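Local coordinates for protein octaprenyl-diphosphate synthase (Bacteroides thetaiotaomicron, PDB 3RMG) that probably acts as a magnesium-dependent prenyltransferase of the FPP/GGPP synthase family, building isoprenoid diphosphate chains, at residues 135-140 / 178-183; 305-308 / 314-317. All coordinates share one frame; numbering follows the deposited sequence.

Interaction 1 (135-140 / 178-183); sequences IRLVSS and FAACAE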
ATOM      1  N   ILE A 135      13.177  -1.067   8.627  1.00 41.95           N
ATOM      2  CA  ILE A 135      11.755  -0.777   8.617  1.00 44.44           C
ATOM      3  C   ILE A 135      11.537   0.702   8.288  1.00 42.50           C
ATOM      4  O   ILE A 135      10.728   1.057   7.441  1.00 37.80           O
ATOM      5  CB  ILE A 135      11.100  -1.168   9.954  1.00 44.23           C
ATOM      6  CG1 ILE A 135      11.180  -2.698  10.134  1.00 41.22           C
ATOM      7  CG2 ILE A 135       9.649  -0.702   9.986  1.00 49.96           C
ATOM      8  CD1 ILE A 135      10.715  -3.219  11.478  1.00 38.60           C
ATOM      9  N   ARG A 136      12.290   1.562   8.957  1.00 46.05           N
ATOM     10  CA  ARG A 136      12.245   2.977   8.654  1.00 48.67           C
ATOM     11  C   ARG A 136      12.567   3.235   7.180  1.00 46.11           C
ATOM     12  O   ARG A 136      11.876   4.008   6.513  1.00 50.96           O
ATOM     13  CB  ARG A 136      13.220   3.735   9.555  1.00 44.19           C
ATOM     14  CG  ARG A 136      12.836   5.178   9.805  1.00 51.86           C
ATOM     15  CD  ARG A 136      13.057   5.529  11.268  1.00 60.62           C
ATOM     16  NE  ARG A 136      14.252   4.879  11.804  1.00 64.18           N
ATOM     17  CZ  ARG A 136      14.438   4.581  13.087  1.00 66.53           C
ATOM     18  NH1 ARG A 136      13.508   4.874  13.984  1.00 71.51           N
ATOM     19  NH2 ARG A 136      15.558   3.988  13.477  1.00 65.23           N
ATOM     20  N   LEU A 137      13.609   2.584   6.667  1.00 45.58           N
ATOM     21  CA  LEU A 137      14.049   2.826   5.298  1.00 40.96           C
ATOM     22  C   LEU A 137      12.964   2.429   4.300  1.00 39.55           C
ATOM     23  O   LEU A 137      12.653   3.161   3.365  1.00 40.57           O
ATOM     24  CB  LEU A 137      15.366   2.084   5.014  1.00 43.93           C
ATOM     25  CG  LEU A 137      15.828   1.920   3.560  1.00 49.02           C
ATOM     26  CD1 LEU A 137      17.295   1.569   3.472  1.00 43.21           C
ATOM     27  CD2 LEU A 137      15.016   0.843   2.871  1.00 55.03           C
ATOM     28  N   VAL A 138      12.382   1.258   4.488  1.00 40.05           N
ATOM     29  CA  VAL A 138      11.413   0.793   3.518  1.00 39.82           C
ATOM     30  C   VAL A 138      10.153   1.632   3.594  1.00 44.29           C
ATOM     31  O   VAL A 138       9.558   1.983   2.563  1.00 39.73           O
ATOM     32  CB  VAL A 138      11.021  -0.661   3.759  1.00 41.42           C
ATOM     33  CG1 VAL A 138       9.866  -1.023   2.840  1.00 41.01           C
ATOM     34  CG2 VAL A 138      12.214  -1.567   3.519  1.00 38.12           C
ATOM     35  N   SER A 139       9.717   1.948   4.812  1.00 39.22           N
ATOM     36  CA  SER A 139       8.473   2.694   4.911  1.00 43.47           C
ATOM     37  C   SER A 139       8.664   4.102   4.346  1.00 46.77           C
ATOM     38  O   SER A 139       7.879   4.545   3.508  1.00 44.99           O
ATOM     39  CB  SER A 139       7.883   2.681   6.340  1.00 45.54           C
ATOM     40  OG  SER A 139       8.692   3.375   7.284  1.00 41.23           O
ATOM     41  N   SER A 140       9.719   4.801   4.760  1.00 47.37           N
ATOM     42  CA  SER A 140       9.896   6.162   4.251  1.00 49.71           C
ATOM     43  C   SER A 140      10.067   6.167   2.738  1.00 46.78           C
ATOM     44  O   SER A 140       9.585   7.068   2.059  1.00 51.51           O
ATOM     45  CB  SER A 140      11.050   6.889   4.940  1.00 46.16           C
ATOM     46  OG  SER A 140      12.277   6.286   4.614  1.00 63.09           O
ATOM     47  N   PHE A 178      17.419   1.624  -6.003  1.00 37.46           N
ATOM     48  CA  PHE A 178      18.747   1.025  -5.974  1.00 37.85           C
ATOM     49  C   PHE A 178      19.550   1.458  -4.725  1.00 37.13           C
ATOM     50  O   PHE A 178      20.212   0.639  -4.105  1.00 34.55           O
ATOM     51  CB  PHE A 178      19.527   1.327  -7.253  1.00 34.31           C
ATOM     52  CG  PHE A 178      19.186   0.420  -8.405  1.00 42.09           C
ATOM     53  CD1 PHE A 178      18.079   0.675  -9.207  1.00 38.66           C
ATOM     54  CD2 PHE A 178      19.983  -0.682  -8.696  1.00 44.72           C
ATOM     55  CE1 PHE A 178      17.771  -0.156 -10.279  1.00 44.67           C
ATOM     56  CE2 PHE A 178      19.688  -1.515  -9.759  1.00 45.74           C
ATOM     57  CZ  PHE A 178      18.577  -1.251 -10.555  1.00 50.91           C
ATOM     58  N   ALA A 179      19.493   2.734  -4.365  1.00 36.70           N
ATOM     59  CA  ALA A 179      20.175   3.215  -3.152  1.00 35.50           C
ATOM     60  C   ALA A 179      19.602   2.517  -1.925  1.00 36.56           C
ATOM     61  O   ALA A 179      20.339   2.098  -1.030  1.00 41.53           O
ATOM     62  CB  ALA A 179      20.020   4.729  -3.011  1.00 34.74           C
ATOM     63  N   ALA A 180      18.282   2.372  -1.892  1.00 38.64           N
ATOM     64  CA  ALA A 180      17.628   1.710  -0.777  1.00 36.88           C
ATOM     65  C   ALA A 180      18.103   0.266  -0.689  1.00 40.71           C
ATOM     66  O   ALA A 180      18.411  -0.240   0.395  1.00 37.68           O
ATOM     67  CB  ALA A 180      16.109   1.780  -0.920  1.00 40.55           C
ATOM     68  N   CYS A 181      18.188  -0.404  -1.833  1.00 36.11           N
ATOM     69  CA  CYS A 181      18.662  -1.782  -1.821  1.00 35.97           C
ATOM     70  C   CYS A 181      20.038  -1.904  -1.167  1.00 38.93           C
ATOM     71  O   CYS A 181      20.247  -2.729  -0.269  1.00 40.80           O
ATOM     72  CB  CYS A 181      18.688  -2.343  -3.245  1.00 41.75           C
ATOM     73  SG  CYS A 181      17.010  -2.688  -3.873  1.00 48.08           S
ATOM     74  N   ALA A 182      20.982  -1.089  -1.627  1.00 32.85           N
ATOM     75  CA  ALA A 182      22.343  -1.148  -1.118  1.00 33.92           C
ATOM     76  C   ALA A 182      22.384  -0.749   0.370  1.00 31.80           C
ATOM     77  O   ALA A 182      22.983  -1.436   1.176  1.00 37.05           O
ATOM     78  CB  ALA A 182      23.245  -0.250  -1.953  1.00 32.85           C
ATOM     79  N   GLU A 183      21.713   0.345   0.721  1.00 28.92           N
ATOM     80  CA  GLU A 183      21.657   0.818   2.109  1.00 32.19           C
ATOM     81  C   GLU A 183      21.112  -0.247   3.050  1.00 34.17           C
ATOM     82  O   GLU A 183      21.686  -0.516   4.113  1.00 39.47           O
ATOM     83  CB  GLU A 183      20.807   2.092   2.226  1.00 27.86           C
ATOM     84  CG  GLU A 183      20.938   2.771   3.607  1.00 38.28           C
ATOM     85  CD  GLU A 183      20.114   4.039   3.731  1.00 44.60           C
ATOM     86  OE1 GLU A 183      20.263   4.720   4.758  1.00 53.13           O
ATOM     87  OE2 GLU A 183      19.334   4.363   2.803  1.00 42.77           O
TER
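Leu137 of helix 132-154 reaches across to Ala180 and Glu183 of helix 174-188. It is the one residue of 135-140 that touches the other segment. Its CB points toward that helix. CG stands anti to the backbone N (chi1 165°), which sends the two methyls forward. CD2 packs on the methyl of Ala180, with 4.1 Å between Leu137 CD2 and Ala180 CB. CD1 goes further and meets two places on the partner helix. One is the backbone carbonyl of Ala180, 3.7 Å from Leu137 CD1 to Ala180 O. The other is the extended side chain of Glu183. CB, CG and CD of Glu183 each lie close to that same methyl, and the nearest atom is the carboxylate oxygen, 3.5 Å from Leu137 CD1 to Glu183 OE2. The leucine and the glutamate run past each other in opposite directions, so the methyl lies alongside the glutamate chain. Helix 67-90 adds to the packing through Leu76, which touches Leu137, Val138 and Cys181.

Other residues of 135-140 serve the subunit interface. Arg136 forms a salt bridge with Glu127 of the second subunit, and Ser139 packs on Val124 of that subunit. Ser139 OG bonds back to Ile135 O at 3.1 Å, and that carbonyl also accepts the backbone N-H of Ser139.

No hydrogen bond joins the two segments. Between 135-140 and 178-183 only carbon-carbon and carbon-oxygen contacts form, so in this part of the all-helical prenyl synthase fold van der Waals packing by a single leucine holds the contact.

Interaction 2 (305-308 / 314-317); sequences LPDS and LRTY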
ATOM      1  N   LEU A 305      37.749   0.100  -0.914  1.00 47.46           N
ATOM      2  CA  LEU A 305      37.682  -1.258  -0.383  1.00 43.01           C
ATOM      3  C   LEU A 305      38.886  -2.052  -0.873  1.00 40.55           C
ATOM      4  O   LEU A 305      39.381  -1.798  -1.959  1.00 39.93           O
ATOM      5  CB  LEU A 305      36.408  -1.932  -0.874  1.00 44.30           C
ATOM      6  CG  LEU A 305      35.096  -1.322  -0.385  1.00 50.16           C
ATOM      7  CD1 LEU A 305      33.906  -2.076  -0.951  1.00 51.40           C
ATOM      8  CD2 LEU A 305      35.067  -1.348   1.122  1.00 53.64           C
ATOM      9  N   PRO A 306      39.367  -3.013  -0.069  1.00 42.25           N
ATOM     10  CA  PRO A 306      40.371  -3.954  -0.563  1.00 43.89           C
ATOM     11  C   PRO A 306      39.725  -4.811  -1.633  1.00 44.56           C
ATOM     12  O   PRO A 306      38.506  -5.043  -1.568  1.00 37.40           O
ATOM     13  CB  PRO A 306      40.648  -4.839   0.660  1.00 39.25           C
ATOM     14  CG  PRO A 306      39.387  -4.804   1.439  1.00 45.69           C
ATOM     15  CD  PRO A 306      38.855  -3.394   1.260  1.00 42.69           C
ATOM     16  N   ASP A 307      40.495  -5.302  -2.601  1.00 44.44           N
ATOM     17  CA  ASP A 307      39.869  -6.164  -3.596  1.00 49.16           C
ATOM     18  C   ASP A 307      39.479  -7.498  -2.988  1.00 43.41           C
ATOM     19  O   ASP A 307      40.027  -7.928  -1.977  1.00 48.98           O
ATOM     20  CB  ASP A 307      40.692  -6.346  -4.879  1.00 53.26           C
ATOM     21  CG  ASP A 307      39.792  -6.615  -6.110  1.00 65.15           C
ATOM     22  OD1 ASP A 307      40.302  -6.906  -7.211  1.00 61.68           O
ATOM     23  OD2 ASP A 307      38.552  -6.531  -5.970  1.00 71.46           O
ATOM     24  N   SER A 308      38.489  -8.123  -3.596  1.00 38.04           N
ATOM     25  CA  SER A 308      37.921  -9.356  -3.116  1.00 34.27           C
ATOM     26  C   SER A 308      37.134  -9.888  -4.295  1.00 36.44           C
ATOM     27  O   SER A 308      36.999  -9.186  -5.296  1.00 32.87           O
ATOM     28  CB  SER A 308      36.960  -9.078  -1.946  1.00 33.64           C
ATOM     29  OG  SER A 308      35.856  -8.272  -2.348  1.00 34.03           O
ATOM     30  N   LEU A 314      31.029  -6.893  -8.126  1.00 35.55           N
ATOM     31  CA  LEU A 314      30.387  -5.581  -8.270  1.00 35.71           C
ATOM     32  C   LEU A 314      30.902  -4.778  -9.473  1.00 41.52           C
ATOM     33  O   LEU A 314      30.115  -4.169 -10.202  1.00 40.43           O
ATOM     34  CB  LEU A 314      30.581  -4.760  -6.994  1.00 38.65           C
ATOM     35  CG  LEU A 314      29.571  -5.119  -5.911  1.00 42.48           C
ATOM     36  CD1 LEU A 314      30.047  -4.662  -4.558  1.00 32.95           C
ATOM     37  CD2 LEU A 314      28.182  -4.534  -6.270  1.00 34.00           C
ATOM     38  N   ARG A 315      32.215  -4.763  -9.687  1.00 36.17           N
ATOM     39  CA  ARG A 315      32.717  -4.086 -10.863  1.00 39.75           C
ATOM     40  C   ARG A 315      32.131  -4.713 -12.132  1.00 42.15           C
ATOM     41  O   ARG A 315      31.733  -3.995 -13.033  1.00 45.63           O
ATOM     42  CB  ARG A 315      34.245  -4.053 -10.903  1.00 37.98           C
ATOM     43  CG  ARG A 315      34.845  -3.251  -9.763  1.00 43.51           C
ATOM     44  CD  ARG A 315      36.284  -2.856 -10.020  1.00 45.27           C
ATOM     45  NE  ARG A 315      37.119  -3.976 -10.450  1.00 63.74           N
ATOM     46  CZ  ARG A 315      37.628  -4.902  -9.638  1.00 63.30           C
ATOM     47  NH1 ARG A 315      38.401  -5.860 -10.134  1.00 55.03           N
ATOM     48  NH2 ARG A 315      37.367  -4.881  -8.337  1.00 62.57           N
ATOM     49  N   THR A 316      32.063  -6.041 -12.188  1.00 44.97           N
ATOM     50  CA  THR A 316      31.489  -6.736 -13.343  1.00 41.85           C
ATOM     51  C   THR A 316      29.985  -6.461 -13.463  1.00 44.50           C
ATOM     52  O   THR A 316      29.467  -6.244 -14.543  1.00 46.79           O
ATOM     53  CB  THR A 316      31.712  -8.269 -13.269  1.00 40.93           C
ATOM     54  OG1 THR A 316      33.085  -8.544 -12.976  1.00 50.15           O
ATOM     55  CG2 THR A 316      31.350  -8.933 -14.589  1.00 41.82           C
ATOM     56  N   TYR A 317      29.276  -6.494 -12.348  1.00 47.69           N
ATOM     57  CA  TYR A 317      27.874  -6.093 -12.337  1.00 47.07           C
ATOM     58  C   TYR A 317      27.711  -4.713 -12.997  1.00 48.72           C
ATOM     59  O   TYR A 317      26.869  -4.516 -13.864  1.00 40.31           O
ATOM     60  CB  TYR A 317      27.420  -6.023 -10.889  1.00 43.53           C
ATOM     61  CG  TYR A 317      25.984  -5.633 -10.641  1.00 46.73           C
ATOM     62  CD1 TYR A 317      25.002  -6.606 -10.457  1.00 46.62           C
ATOM     63  CD2 TYR A 317      25.618  -4.298 -10.527  1.00 36.76           C
ATOM     64  CE1 TYR A 317      23.685  -6.255 -10.193  1.00 45.63           C
ATOM     65  CE2 TYR A 317      24.304  -3.934 -10.268  1.00 42.60           C
ATOM     66  CZ  TYR A 317      23.347  -4.914 -10.098  1.00 51.73           C
ATOM     67  OH  TYR A 317      22.050  -4.552  -9.833  1.00 56.37           O
TER
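Asp307 and Arg315 form a salt bridge at the protein surface. It links the loop before helix 309-323 to the second turn of that helix. Arg315 NH2 donates to Asp307 OD2 at 3.1 Å with an N-H...O angle of 160°. The oxygen lies at the guanidinium edge, in its plane. The carboxylate is turned differently: the two planes are 57° apart, and NH2 approaches OD2 from above the carboxylate plane. One hydrogen bond joins the pair. Asp307 OD1 sits 3.6 Å from Arg315 NH1, with no hydrogen bond between them. The bend of the arginine at chi3 (-49°) turns its head to the loop.

Asp307 OD2 also receives a weak bond from the backbone N of Ser308, 2.9 Å away. Ser308 is the N-cap of the helix, and its OG accepts from Cys311 N. Within the helix, Thr316 OG1 bonds to Leu312 O. Tyr317 OH bonds to Met50 O, at the start of helix 50-62. With an alanine in place of Arg315, Asp307 OD2 would probably lose its charged mate and keep the weak Ser308 bond. Charge pairing thus ties the loop to the helix just beyond its capped start.

How the interactions relate
The two contacts come in series along the chain, with 135-140 and 178-183 well before 305-308 and 314-317. Their centres are 22 Å apart. Interaction 1 joins helices 132-154 and 174-188, nearer the centre of the chain and beside the second subunit. Interaction 2 lies at the surface, where the last helix, 309-323, begins. They share no helix, yet they meet: Phe178 CE2 packs against Tyr317 OH at 3.8 Å. Helix 50-62 touches both, meeting Phe178 and Cys181 in the first and Leu305, Leu314 and Tyr317 in the second. Helix 193-217 does likewise. The helical bundle thus runs continuously from the subunit interface to the C-terminal helix.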